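Local coordinates for protein dally-like, isoform A (PDB 6XTZ) that binds Wnt proteins, shielding their palmitoleate lipid, and probably acts as a GPI-anchored cell-surface heparan sulfate proteoglycan of the glypican family, at residues A[63-68]-A[465-470]; A[71-76]-A[458-463]; A[228-233]-A[252-257]. The protein carries 5 engineered substitutions. All coordinates share one frame; numbering follows the deposited sequence. Where two conformers were deposited one is given.

Interaction 1: residues A[63-68]-A[465-470]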
ATOM      1  N   GLN A  63      17.944  -2.848 -21.219  1.00 44.59           N
ATOM      2  CA  GLN A  63      16.641  -2.353 -21.652  1.00 49.29           C
ATOM      3  C   GLN A  63      15.542  -3.385 -21.433  1.00 45.48           C
ATOM      4  O   GLN A  63      14.396  -3.014 -21.162  1.00 44.47           O
ATOM      5  CB  GLN A  63      16.693  -1.937 -23.121  1.00 48.24           C
ATOM      6  CG  GLN A  63      17.524  -0.691 -23.376  1.00 55.89           C
ATOM      7  CD  GLN A  63      17.586  -0.320 -24.845  1.00 64.43           C
ATOM      8  OE1 GLN A  63      16.905  -0.918 -25.680  1.00 64.80           O
ATOM      9  NE2 GLN A  63      18.406   0.673 -25.170  1.00 68.07           N
ATOM     10  N   GLN A  64      15.865  -4.676 -21.548  1.00 42.99           N
ATOM     11  CA  GLN A  64      14.857  -5.705 -21.307  1.00 44.24           C
ATOM     12  C   GLN A  64      14.478  -5.775 -19.833  1.00 47.73           C
ATOM     13  O   GLN A  64      13.299  -5.937 -19.499  1.00 50.31           O
ATOM     14  CB  GLN A  64      15.355  -7.064 -21.799  1.00 49.07           C
ATOM     15  CG  GLN A  64      15.364  -7.210 -23.315  1.00 66.20           C
ATOM     16  CD  GLN A  64      15.858  -8.573 -23.767  1.00 73.30           C
ATOM     17  OE1 GLN A  64      16.282  -9.395 -22.953  1.00 76.39           O
ATOM     18  NE2 GLN A  64      15.807  -8.818 -25.070  1.00 74.68           N
ATOM     19  N   LEU A  65      15.461  -5.657 -18.938  1.00 45.17           N
ATOM     20  CA  LEU A  65      15.156  -5.680 -17.511  1.00 40.13           C
ATOM     21  C   LEU A  65      14.401  -4.425 -17.092  1.00 39.65           C
ATOM     22  O   LEU A  65      13.424  -4.504 -16.340  1.00 39.75           O
ATOM     23  CB  LEU A  65      16.439  -5.837 -16.694  1.00 39.09           C
ATOM     24  CG  LEU A  65      16.264  -5.822 -15.170  1.00 42.75           C
ATOM     25  CD1 LEU A  65      15.215  -6.832 -14.733  1.00 33.29           C
ATOM     26  CD2 LEU A  65      17.587  -6.086 -14.464  1.00 45.08           C
ATOM     27  N   GLU A  66      14.837  -3.259 -17.573  1.00 38.83           N
ATOM     28  CA  GLU A  66      14.145  -2.021 -17.230  1.00 45.22           C
ATOM     29  C   GLU A  66      12.742  -1.989 -17.823  1.00 46.58           C
ATOM     30  O   GLU A  66      11.813  -1.457 -17.203  1.00 44.23           O
ATOM     31  CB  GLU A  66      14.959  -0.814 -17.696  1.00 44.09           C
ATOM     32  CG  GLU A  66      16.113  -0.473 -16.767  1.00 59.94           C
ATOM     33  CD  GLU A  66      16.936   0.707 -17.250  1.00 74.29           C
ATOM     34  OE1 GLU A  66      16.984   0.944 -18.477  1.00 75.72           O
ATOM     35  OE2 GLU A  66      17.535   1.399 -16.397  1.00 76.44           O
ATOM     36  N   GLY A  67      12.564  -2.558 -19.016  1.00 43.91           N
ATOM     37  CA  GLY A  67      11.235  -2.621 -19.599  1.00 40.05           C
ATOM     38  C   GLY A  67      10.305  -3.550 -18.840  1.00 46.05           C
ATOM     39  O   GLY A  67       9.135  -3.225 -18.616  1.00 37.56           O
ATOM     40  N   HIS A  68      10.813  -4.716 -18.429  1.00 42.45           N
ATOM     41  CA  HIS A  68       9.975  -5.682 -17.727  1.00 44.29           C
ATOM     42  C   HIS A  68       9.547  -5.160 -16.361  1.00 42.77           C
ATOM     43  O   HIS A  68       8.386  -5.316 -15.969  1.00 42.97           O
ATOM     44  CB  HIS A  68      10.714  -7.013 -17.587  1.00 49.50           C
ATOM     45  CG  HIS A  68       9.908  -8.089 -16.925  1.00 61.51           C
ATOM     46  ND1 HIS A  68       9.177  -9.017 -17.635  1.00 65.65           N
ATOM     47  CD2 HIS A  68       9.720  -8.384 -15.617  1.00 63.13           C
ATOM     48  CE1 HIS A  68       8.575  -9.838 -16.794  1.00 63.83           C
ATOM     49  NE2 HIS A  68       8.887  -9.475 -15.563  1.00 63.75           N
ATOM     50  N   HIS A 465      12.239 -13.519  -9.842  1.00 48.28           N
ATOM     51  CA  HIS A 465      11.653 -14.751 -10.356  1.00 50.46           C
ATOM     52  C   HIS A 465      10.773 -14.486 -11.569  1.00 49.13           C
ATOM     53  O   HIS A 465      10.674 -15.338 -12.461  1.00 50.26           O
ATOM     54  CB  HIS A 465      10.855 -15.449  -9.256  1.00 50.61           C
ATOM     55  CG  HIS A 465      11.670 -15.781  -8.048  1.00 56.26           C
ATOM     56  ND1 HIS A 465      12.297 -16.999  -7.884  1.00 59.17           N
ATOM     57  CD2 HIS A 465      11.978 -15.049  -6.951  1.00 56.69           C
ATOM     58  CE1 HIS A 465      12.948 -17.005  -6.734  1.00 58.39           C
ATOM     59  NE2 HIS A 465      12.770 -15.833  -6.149  1.00 60.09           N
ATOM     60  N   SER A 466      10.138 -13.314 -11.629  1.00 45.65           N
ATOM     61  CA  SER A 466       9.313 -12.982 -12.785  1.00 49.70           C
ATOM     62  C   SER A 466      10.173 -12.653 -14.000  1.00 53.44           C
ATOM     63  O   SER A 466       9.830 -13.025 -15.129  1.00 51.42           O
ATOM     64  CB  SER A 466       8.386 -11.815 -12.448  1.00 46.69           C
ATOM     65  OG  SER A 466       7.670 -11.385 -13.592  1.00 46.52           O
ATOM     66  N   VAL A 467      11.294 -11.961 -13.789  1.00 53.45           N
ATOM     67  CA  VAL A 467      12.173 -11.607 -14.900  1.00 47.03           C
ATOM     68  C   VAL A 467      12.799 -12.857 -15.510  1.00 49.28           C
ATOM     69  O   VAL A 467      12.936 -12.963 -16.734  1.00 56.65           O
ATOM     70  CB  VAL A 467      13.242 -10.603 -14.432  1.00 47.97           C
ATOM     71  CG1 VAL A 467      14.250 -10.337 -15.541  1.00 49.69           C
ATOM     72  CG2 VAL A 467      12.592  -9.305 -13.983  1.00 49.69           C
ATOM     73  N   CYS A 468      13.172 -13.827 -14.679  1.00 49.26           N
ATOM     74  CA  CYS A 468      13.845 -15.032 -15.150  1.00 57.29           C
ATOM     75  C   CYS A 468      12.890 -16.063 -15.748  1.00 70.20           C
ATOM     76  O   CYS A 468      13.315 -17.196 -15.997  1.00 79.33           O
ATOM     77  CB  CYS A 468      14.642 -15.670 -14.008  1.00 50.87           C
ATOM     78  SG  CYS A 468      15.954 -14.618 -13.337  1.00 52.31           S
ATOM     79  N   SER A 469      11.630 -15.702 -15.996  1.00 70.92           N
ATOM     80  CA  SER A 469      10.653 -16.630 -16.548  1.00 76.35           C
ATOM     81  C   SER A 469      10.050 -16.172 -17.868  1.00 86.48           C
ATOM     82  O   SER A 469       9.157 -16.851 -18.388  1.00 89.09           O
ATOM     83  CB  SER A 469       9.523 -16.877 -15.537  1.00 74.85           C
ATOM     84  OG  SER A 469      10.004 -17.541 -14.382  1.00 77.24           O
ATOM     85  N   ASN A 470      10.503 -15.051 -18.428  1.00 83.69           N
ATOM     86  CA  ASN A 470       9.943 -14.539 -19.668  1.00 93.75           C
ATOM     87  C   ASN A 470      10.642 -15.172 -20.872  1.00104.33           C
ATOM     88  O   ASN A 470      11.550 -15.994 -20.738  1.00102.64           O
ATOM     89  CB  ASN A 470      10.037 -13.012 -19.710  1.00 92.23           C
ATOM     90  CG  ASN A 470      11.453 -12.498 -19.493  1.00 94.76           C
ATOM     91  OD1 ASN A 470      12.426 -13.246 -19.587  1.00 98.53           O
ATOM     92  ND2 ASN A 470      11.570 -11.206 -19.207  1.00 92.39           N
TER
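The CA atoms of His-68 and Val-467 lie 6.9 Å apart where the long helix 51-110 of the all-helical glypican core passes the C-terminal end of helix 459-467, whose chain leaves helical geometry at Cys-468. His-68 carries the contact. Its CB points toward helix 459-467, CG stands anti to the backbone N (chi1 -178°), and NE2 is hydrogen-bonded to Ser-466 OG (3.0 Å, 157°); either atom could be the donor. The hydroxyl sits at the ring edge, near the ring plane. Val-467 lies over one face, making a CH-pi contact through its CA, while its CG2 approaches CD2 of His-68 to 3.4 Å. Edge bond and face packing together would limit rotation of the ring. Leu-65 crosses Val-467 at about a right angle, its CD1 3.7 Å from both CG1 and CG2 of the valine. The disulfide from Cys-468 to Cys-251 ties this turn to helix 248-258. Asn-470, poorly ordered, accepts from Ile-473 N through OD1; its amide stands 87° from the imidazole plane, with ND2 3.6 Å from ND1 of His-68 and not hydrogen-bonded to it.

Interaction 2: residues A[71-76]-A[458-463]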
ATOM      1  N   ASP A  71       6.898  -2.246 -16.690  0.58 41.90           N
ATOM      2  CA  ASP A  71       5.543  -2.708 -16.970  0.58 43.11           C
ATOM      3  C   ASP A  71       4.900  -3.321 -15.731  0.58 44.45           C
ATOM      4  O   ASP A  71       3.709  -3.108 -15.473  0.58 45.05           O
ATOM      5  CB  ASP A  71       5.561  -3.714 -18.120  0.58 43.59           C
ATOM      6  CG  ASP A  71       4.185  -4.262 -18.437  0.58 44.36           C
ATOM      7  OD1 ASP A  71       3.329  -3.481 -18.903  0.58 49.54           O
ATOM      8  OD2 ASP A  71       3.959  -5.471 -18.223  0.58 45.01           O
ATOM      9  N   GLN A  72       5.670  -4.083 -14.953  1.00 43.19           N
ATOM     10  CA  GLN A  72       5.125  -4.708 -13.752  1.00 41.46           C
ATOM     11  C   GLN A  72       4.787  -3.671 -12.688  1.00 40.23           C
ATOM     12  O   GLN A  72       3.723  -3.737 -12.064  1.00 42.54           O
ATOM     13  CB  GLN A  72       6.116  -5.734 -13.202  1.00 46.14           C
ATOM     14  CG  GLN A  72       6.301  -6.957 -14.082  1.00 51.87           C
ATOM     15  CD  GLN A  72       5.084  -7.857 -14.086  1.00 64.34           C
ATOM     16  OE1 GLN A  72       4.444  -8.058 -13.053  1.00 68.95           O
ATOM     17  NE2 GLN A  72       4.752  -8.400 -15.251  1.00 66.23           N
ATOM     18  N   ILE A  73       5.680  -2.703 -12.472  1.00 39.80           N
ATOM     19  CA  ILE A  73       5.488  -1.741 -11.394  1.00 39.36           C
ATOM     20  C   ILE A  73       4.361  -0.771 -11.729  1.00 42.53           C
ATOM     21  O   ILE A  73       3.490  -0.498 -10.895  1.00 42.66           O
ATOM     22  CB  ILE A  73       6.805  -1.000 -11.102  1.00 33.42           C
ATOM     23  CG1 ILE A  73       7.847  -1.966 -10.533  1.00 36.30           C
ATOM     24  CG2 ILE A  73       6.568   0.148 -10.144  1.00 36.46           C
ATOM     25  CD1 ILE A  73       9.230  -1.357 -10.392  1.00 34.38           C
ATOM     26  N   SER A  74       4.356  -0.236 -12.954  1.00 43.81           N
ATOM     27  CA  SER A  74       3.342   0.750 -13.316  1.00 48.58           C
ATOM     28  C   SER A  74       1.945   0.138 -13.360  1.00 41.71           C
ATOM     29  O   SER A  74       0.962   0.825 -13.059  1.00 36.03           O
ATOM     30  CB  SER A  74       3.678   1.389 -14.663  1.00 49.29           C
ATOM     31  OG  SER A  74       3.581   0.444 -15.712  1.00 55.67           O
ATOM     32  N   ARG A  75       1.836  -1.139 -13.732  1.00 36.39           N
ATOM     33  CA  ARG A  75       0.529  -1.785 -13.766  1.00 35.58           C
ATOM     34  C   ARG A  75       0.000  -2.031 -12.357  1.00 40.47           C
ATOM     35  O   ARG A  75      -1.195  -1.850 -12.097  1.00 44.78           O
ATOM     36  CB  ARG A  75       0.615  -3.088 -14.556  1.00 44.94           C
ATOM     37  CG  ARG A  75      -0.713  -3.789 -14.777  1.00 62.36           C
ATOM     38  CD  ARG A  75      -0.741  -4.465 -16.138  1.00 76.24           C
ATOM     39  NE  ARG A  75       0.577  -4.967 -16.520  1.00 82.23           N
ATOM     40  CZ  ARG A  75       1.033  -6.179 -16.218  1.00 85.16           C
ATOM     41  NH1 ARG A  75       0.277  -7.022 -15.529  1.00 85.74           N
ATOM     42  NH2 ARG A  75       2.246  -6.546 -16.606  1.00 84.36           N
ATOM     43  N   MET A  76       0.874  -2.441 -11.434  1.00 39.32           N
ATOM     44  CA  MET A  76       0.466  -2.561 -10.038  1.00 36.61           C
ATOM     45  C   MET A  76       0.116  -1.198  -9.457  1.00 39.08           C
ATOM     46  O   MET A  76      -0.902  -1.045  -8.772  1.00 38.88           O
ATOM     47  CB  MET A  76       1.571  -3.220  -9.212  1.00 31.22           C
ATOM     48  CG  MET A  76       1.266  -3.255  -7.722  1.00 34.18           C
ATOM     49  SD  MET A  76       2.682  -3.675  -6.695  1.00 53.00           S
ATOM     50  CE  MET A  76       3.720  -2.235  -6.934  1.00 50.21           C
ATOM     51  N   LYS A 458       4.017 -10.159  -2.091  1.00 38.83           N
ATOM     52  CA  LYS A 458       5.362 -10.582  -2.459  1.00 44.91           C
ATOM     53  C   LYS A 458       5.793 -10.027  -3.812  1.00 46.50           C
ATOM     54  O   LYS A 458       6.629 -10.634  -4.490  1.00 47.92           O
ATOM     55  CB  LYS A 458       5.452 -12.107  -2.463  1.00 49.26           C
ATOM     56  CG  LYS A 458       5.071 -12.771  -1.149  1.00 54.16           C
ATOM     57  CD  LYS A 458       6.157 -12.596  -0.100  1.00 61.91           C
ATOM     58  CE  LYS A 458       5.872 -13.444   1.130  1.00 65.13           C
ATOM     59  NZ  LYS A 458       6.982 -13.375   2.119  1.00 71.75           N
ATOM     60  N   PHE A 459       5.239  -8.881  -4.217  1.00 43.55           N
ATOM     61  CA  PHE A 459       5.482  -8.372  -5.565  1.00 39.68           C
ATOM     62  C   PHE A 459       6.959  -8.079  -5.797  1.00 40.56           C
ATOM     63  O   PHE A 459       7.512  -8.435  -6.844  1.00 33.80           O
ATOM     64  CB  PHE A 459       4.647  -7.114  -5.814  1.00 36.06           C
ATOM     65  CG  PHE A 459       5.011  -6.391  -7.081  1.00 41.50           C
ATOM     66  CD1 PHE A 459       4.481  -6.788  -8.298  1.00 40.26           C
ATOM     67  CD2 PHE A 459       5.890  -5.317  -7.058  1.00 45.12           C
ATOM     68  CE1 PHE A 459       4.820  -6.128  -9.466  1.00 42.40           C
ATOM     69  CE2 PHE A 459       6.234  -4.658  -8.223  1.00 37.47           C
ATOM     70  CZ  PHE A 459       5.697  -5.062  -9.428  1.00 36.67           C
ATOM     71  N   TRP A 460       7.615  -7.433  -4.833  1.00 43.84           N
ATOM     72  CA  TRP A 460       8.981  -6.970  -5.051  1.00 44.71           C
ATOM     73  C   TRP A 460       9.988  -8.115  -5.004  1.00 42.20           C
ATOM     74  O   TRP A 460      10.922  -8.149  -5.811  1.00 40.82           O
ATOM     75  CB  TRP A 460       9.326  -5.889  -4.026  1.00 43.07           C
ATOM     76  CG  TRP A 460       8.438  -4.690  -4.153  1.00 43.91           C
ATOM     77  CD1 TRP A 460       7.338  -4.399  -3.399  1.00 47.56           C
ATOM     78  CD2 TRP A 460       8.556  -3.633  -5.114  1.00 39.38           C
ATOM     79  NE1 TRP A 460       6.772  -3.220  -3.824  1.00 45.31           N
ATOM     80  CE2 TRP A 460       7.501  -2.730  -4.875  1.00 41.81           C
ATOM     81  CE3 TRP A 460       9.457  -3.359  -6.147  1.00 34.99           C
ATOM     82  CZ2 TRP A 460       7.320  -1.574  -5.632  1.00 41.03           C
ATOM     83  CZ3 TRP A 460       9.276  -2.211  -6.899  1.00 40.56           C
ATOM     84  CH2 TRP A 460       8.217  -1.332  -6.637  1.00 39.75           C
ATOM     85  N   SER A 461       9.816  -9.063  -4.081  1.00 44.61           N
ATOM     86  CA  SER A 461      10.723 -10.204  -4.032  1.00 43.08           C
ATOM     87  C   SER A 461      10.470 -11.188  -5.167  1.00 46.44           C
ATOM     88  O   SER A 461      11.339 -12.016  -5.457  1.00 54.18           O
ATOM     89  CB  SER A 461      10.609 -10.922  -2.685  1.00 41.65           C
ATOM     90  OG  SER A 461       9.291 -11.396  -2.458  1.00 41.02           O
ATOM     91  N   ASN A 462       9.310 -11.109  -5.814  1.00 45.19           N
ATOM     92  CA  ASN A 462       8.984 -11.977  -6.936  1.00 48.23           C
ATOM     93  C   ASN A 462       9.462 -11.423  -8.272  1.00 48.31           C
ATOM     94  O   ASN A 462       9.456 -12.160  -9.265  1.00 52.02           O
ATOM     95  CB  ASN A 462       7.470 -12.216  -6.990  1.00 52.59           C
ATOM     96  CG  ASN A 462       7.082 -13.303  -7.971  1.00 63.25           C
ATOM     97  OD1 ASN A 462       7.208 -14.492  -7.678  1.00 72.66           O
ATOM     98  ND2 ASN A 462       6.598 -12.901  -9.140  1.00 63.45           N
ATOM     99  N   LEU A 463       9.868 -10.151  -8.323  1.00 46.31           N
ATOM    100  CA  LEU A 463      10.363  -9.581  -9.576  1.00 46.00           C
ATOM    101  C   LEU A 463      11.525 -10.370 -10.167  1.00 48.99           C
ATOM    102  O   LEU A 463      11.465 -10.699 -11.365  1.00 48.92           O
ATOM    103  CB  LEU A 463      10.732  -8.108  -9.365  1.00 45.81           C
ATOM    104  CG  LEU A 463       9.630  -7.083  -9.636  1.00 47.78           C
ATOM    105  CD1 LEU A 463      10.119  -5.682  -9.321  1.00 51.98           C
ATOM    106  CD2 LEU A 463       9.169  -7.178 -11.082  1.00 40.14           C
TER
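Met-76 and Phe-459 reach toward each other tip to tip between two nearly antiparallel helical segments, 71-76 and 459-463, whose axes run 164° apart and approach to 11.6 Å. This is a Met-aromatic contact: SD of Met-76 lies over one face of the phenyl ring, 3.7 Å from its centroid and displaced toward the rim. The bend of the methionine at chi3 (67°) brings CE over the same ring, 4.1 Å from the centroid of Phe-459 in a CH-pi contact. That methyl also touches CZ2 of Trp-460. Ile-73 fills the neighbouring place, crossing both aromatic side chains at about a right angle: its CG1 meets the edge of Phe-459 in the ring plane, 3.9 Å from CE2, and its CD1 packs 3.6 Å from CZ3 of Trp-460. Phe-459 puts CD2 over the centre of the indole, so thioether, phenyl and indole are packed in succession, all buried.

The side-chain packing of Gln-72 is looser and partly exposed. Its CB lies 3.9 Å from CZ of Phe-459 and 4.0 Å from CD2 of Leu-463, the glutamine and leucine side chains passing each other in opposite directions. The backbone comes closer, Gln-72 O lying 3.5 Å from CZ of Phe-459. On the exposed side of helix 51-110, Arg-75 NH2 forms a salt bridge with Asp-71 OD2.

Helix 263-283 closes the apolar side: Trp-269 and Phe-265 meet Trp-460 edge-to-face, Trp-269 also touches Met-76, and Glu-270 forms a salt bridge with Lys-458, joining this helix to the pair formed by helices 51-110 and 459-467.

Interaction 3: residues A[228-233]-A[252-257]; sequences GALTKM and VNVIKG
Val-254 points toward helix 224-234 and lodges its two methyls between Ala-229, Leu-230 and Met-233. The pair belongs to the disulfide-rich, all-helical lobe of the glypican fold: segments 228-233 and 252-257 run nearly antiparallel, at 161°, with axes 9.4 Å apart, and the Cys-226 to Cys-258 disulfide ties their parent helices together. The closest backbone approach is Ala-229 to Val-254, 6.3 Å between CA atoms, which the small alanine side chain allows.

The valine branches divide the work. CG1, anti to the backbone N (chi1 174°), touches the Ala-229 carbonyl, 3.5 Å from its O, lies 4.0 Å from CB of that alanine, and rests on CA and CD1 of Leu-230. CG2, beside the backbone N, turns to Met-233 and packs 3.8 Å from its CB, the two side chains crossing at a slant. An alanine in place of Val-254 would probably open a gap between the helices, leaving the Ala-229 carbonyl, Leu-230 and the root of Met-233 without the methyls that cover them.

Ile-255 takes the next position round the helix. Its CB does not aim at the partner, but the end of the chain bends back, bringing CD1 3.6 Å from CD1 of Leu-230, their side chains likewise aslant. The methionine, bent at both chi2 and chi3, adds a looser touch, its CE 4.3 Å from CD1 of Ile-255. Leu-65 of helix 51-110 packs against both Leu-230 and Ile-255, closing this flank with a third helix.

Thr-231 points away from helix 248-258, and its side chain touches Ala-58 and Tyr-39. Its OG1 donates to Gly-228 O over 3.1 Å, tilted 35° from the carbonyl plane, on the same face as the helical N-H of Lys-232.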
ATOM      1  N   GLY A 228      27.126  -5.305 -15.940  1.00 46.85           N
ATOM      2  CA  GLY A 228      28.147  -6.332 -16.076  1.00 44.36           C
ATOM      3  C   GLY A 228      27.646  -7.714 -15.701  1.00 46.96           C
ATOM      4  O   GLY A 228      27.812  -8.676 -16.456  1.00 50.27           O
ATOM      5  N   ALA A 229      27.023  -7.831 -14.526  1.00 46.11           N
ATOM      6  CA  ALA A 229      26.523  -9.127 -14.079  1.00 42.96           C
ATOM      7  C   ALA A 229      25.378  -9.621 -14.951  1.00 43.02           C
ATOM      8  O   ALA A 229      25.214 -10.833 -15.130  1.00 44.64           O
ATOM      9  CB  ALA A 229      26.078  -9.044 -12.620  1.00 42.65           C
ATOM     10  N   LEU A 230      24.582  -8.702 -15.502  1.00 44.53           N
ATOM     11  CA  LEU A 230      23.432  -9.095 -16.309  1.00 46.17           C
ATOM     12  C   LEU A 230      23.868  -9.727 -17.626  1.00 46.39           C
ATOM     13  O   LEU A 230      23.275 -10.715 -18.075  1.00 48.94           O
ATOM     14  CB  LEU A 230      22.543  -7.878 -16.561  1.00 49.04           C
ATOM     15  CG  LEU A 230      21.121  -8.099 -17.068  1.00 46.25           C
ATOM     16  CD1 LEU A 230      20.331  -8.927 -16.070  1.00 40.77           C
ATOM     17  CD2 LEU A 230      20.444  -6.760 -17.308  1.00 44.46           C
ATOM     18  N   THR A 231      24.905  -9.176 -18.256  1.00 50.59           N
ATOM     19  CA  THR A 231      25.355  -9.698 -19.542  1.00 47.92           C
ATOM     20  C   THR A 231      26.124 -11.001 -19.383  1.00 44.81           C
ATOM     21  O   THR A 231      25.991 -11.906 -20.216  1.00 43.65           O
ATOM     22  CB  THR A 231      26.217  -8.658 -20.248  1.00 52.67           C
ATOM     23  OG1 THR A 231      27.409  -8.442 -19.488  1.00 70.89           O
ATOM     24  CG2 THR A 231      25.466  -7.363 -20.346  1.00 40.74           C
ATOM     25  N   LYS A 232      26.936 -11.114 -18.329  1.00 48.06           N
ATOM     26  CA  LYS A 232      27.614 -12.375 -18.051  1.00 48.95           C
ATOM     27  C   LYS A 232      26.614 -13.499 -17.825  1.00 47.88           C
ATOM     28  O   LYS A 232      26.881 -14.652 -18.185  1.00 46.49           O
ATOM     29  CB  LYS A 232      28.534 -12.221 -16.838  1.00 52.05           C
ATOM     30  CG  LYS A 232      29.392 -13.442 -16.540  1.00 57.54           C
ATOM     31  CD  LYS A 232      30.238 -13.225 -15.296  1.00 63.76           C
ATOM     32  CE  LYS A 232      31.065 -14.453 -14.965  1.00 69.01           C
ATOM     33  NZ  LYS A 232      31.872 -14.267 -13.728  1.00 73.00           N
ATOM     34  N   MET A 233      25.452 -13.180 -17.255  1.00 45.94           N
ATOM     35  CA  MET A 233      24.442 -14.194 -16.985  1.00 42.98           C
ATOM     36  C   MET A 233      23.664 -14.556 -18.243  1.00 43.38           C
ATOM     37  O   MET A 233      23.457 -15.739 -18.533  1.00 44.42           O
ATOM     38  CB  MET A 233      23.494 -13.704 -15.885  1.00 43.27           C
ATOM     39  CG  MET A 233      22.413 -14.694 -15.475  1.00 39.53           C
ATOM     40  SD  MET A 233      20.892 -14.545 -16.432  1.00 50.02           S
ATOM     41  CE  MET A 233      20.470 -12.828 -16.142  1.00 45.06           C
ATOM     42  N   VAL A 252      18.333 -15.616 -10.919  1.00 44.80           N
ATOM     43  CA  VAL A 252      17.642 -14.944  -9.819  1.00 46.24           C
ATOM     44  C   VAL A 252      18.620 -14.111  -8.998  1.00 47.12           C
ATOM     45  O   VAL A 252      18.319 -12.975  -8.612  1.00 50.54           O
ATOM     46  CB  VAL A 252      16.896 -15.968  -8.943  1.00 48.31           C
ATOM     47  CG1 VAL A 252      16.359 -15.302  -7.685  1.00 42.51           C
ATOM     48  CG2 VAL A 252      15.762 -16.609  -9.728  1.00 46.64           C
ATOM     49  N   ASN A 253      19.809 -14.657  -8.727  1.00 44.85           N
ATOM     50  CA  ASN A 253      20.800 -13.916  -7.953  1.00 45.67           C
ATOM     51  C   ASN A 253      21.254 -12.655  -8.675  1.00 46.40           C
ATOM     52  O   ASN A 253      21.533 -11.639  -8.030  1.00 51.96           O
ATOM     53  CB  ASN A 253      22.000 -14.810  -7.643  1.00 47.08           C
ATOM     54  CG  ASN A 253      21.715 -15.804  -6.540  1.00 52.45           C
ATOM     55  OD1 ASN A 253      20.909 -15.540  -5.648  1.00 61.03           O
ATOM     56  ND2 ASN A 253      22.377 -16.953  -6.591  1.00 49.84           N
ATOM     57  N   VAL A 254      21.333 -12.697 -10.005  1.00 41.59           N
ATOM     58  CA  VAL A 254      21.764 -11.524 -10.758  1.00 43.69           C
ATOM     59  C   VAL A 254      20.691 -10.442 -10.721  1.00 43.27           C
ATOM     60  O   VAL A 254      20.978  -9.270 -10.452  1.00 43.02           O
ATOM     61  CB  VAL A 254      22.129 -11.914 -12.202  1.00 42.35           C
ATOM     62  CG1 VAL A 254      22.436 -10.673 -13.028  1.00 42.21           C
ATOM     63  CG2 VAL A 254      23.317 -12.862 -12.205  1.00 37.98           C
ATOM     64  N   ILE A 255      19.438 -10.819 -10.985  1.00 41.44           N
ATOM     65  CA  ILE A 255      18.359  -9.835 -10.967  1.00 44.32           C
ATOM     66  C   ILE A 255      18.169  -9.277  -9.562  1.00 44.71           C
ATOM     67  O   ILE A 255      17.891  -8.084  -9.388  1.00 46.23           O
ATOM     68  CB  ILE A 255      17.057 -10.445 -11.516  1.00 42.90           C
ATOM     69  CG1 ILE A 255      17.317 -11.155 -12.845  1.00 41.87           C
ATOM     70  CG2 ILE A 255      16.010  -9.359 -11.709  1.00 43.43           C
ATOM     71  CD1 ILE A 255      17.761 -10.231 -13.952  1.00 38.83           C
ATOM     72  N   LYS A 256      18.318 -10.123  -8.537  1.00 42.50           N
ATOM     73  CA  LYS A 256      18.234  -9.637  -7.162  1.00 47.76           C
ATOM     74  C   LYS A 256      19.284  -8.566  -6.891  1.00 50.17           C
ATOM     75  O   LYS A 256      19.016  -7.591  -6.181  1.00 53.78           O
ATOM     76  CB  LYS A 256      18.387 -10.794  -6.174  1.00 45.79           C
ATOM     77  CG  LYS A 256      17.111 -11.579  -5.925  1.00 48.94           C
ATOM     78  CD  LYS A 256      17.254 -12.474  -4.704  1.00 57.32           C
ATOM     79  CE  LYS A 256      15.917 -13.060  -4.283  1.00 62.17           C
ATOM     80  NZ  LYS A 256      16.014 -13.766  -2.977  1.00 65.99           N
ATOM     81  N   GLY A 257      20.484  -8.730  -7.450  1.00 42.89           N
ATOM     82  CA  GLY A 257      21.509  -7.716  -7.274  1.00 39.13           C
ATOM     83  C   GLY A 257      21.220  -6.456  -8.065  1.00 36.79           C
ATOM     84  O   GLY A 257      21.419  -5.343  -7.571  1.00 39.75           O
TER

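Interactions 1 and 2 are successive meetings of the same two helices, 51-110 and 459-467, with centres 11 Å apart and segments that adjoin in sequence. Interaction 3 pairs helices 224-234 and 248-258, which come between the other two partners along the chain; its centre is 11 Å from interaction 1 and 18 Å from interaction 2. It touches interaction 1 directly, through Ile-255 against Val-467 and Cys-468, but not interaction 2. Going from interaction 2 to interaction 3, the contacts move farther from the centre of the elongated chain. Interactions 1 and 2 join the part after the unmodelled residues 324-437 to helix 51-110, while interaction 3 packs beside interaction 1.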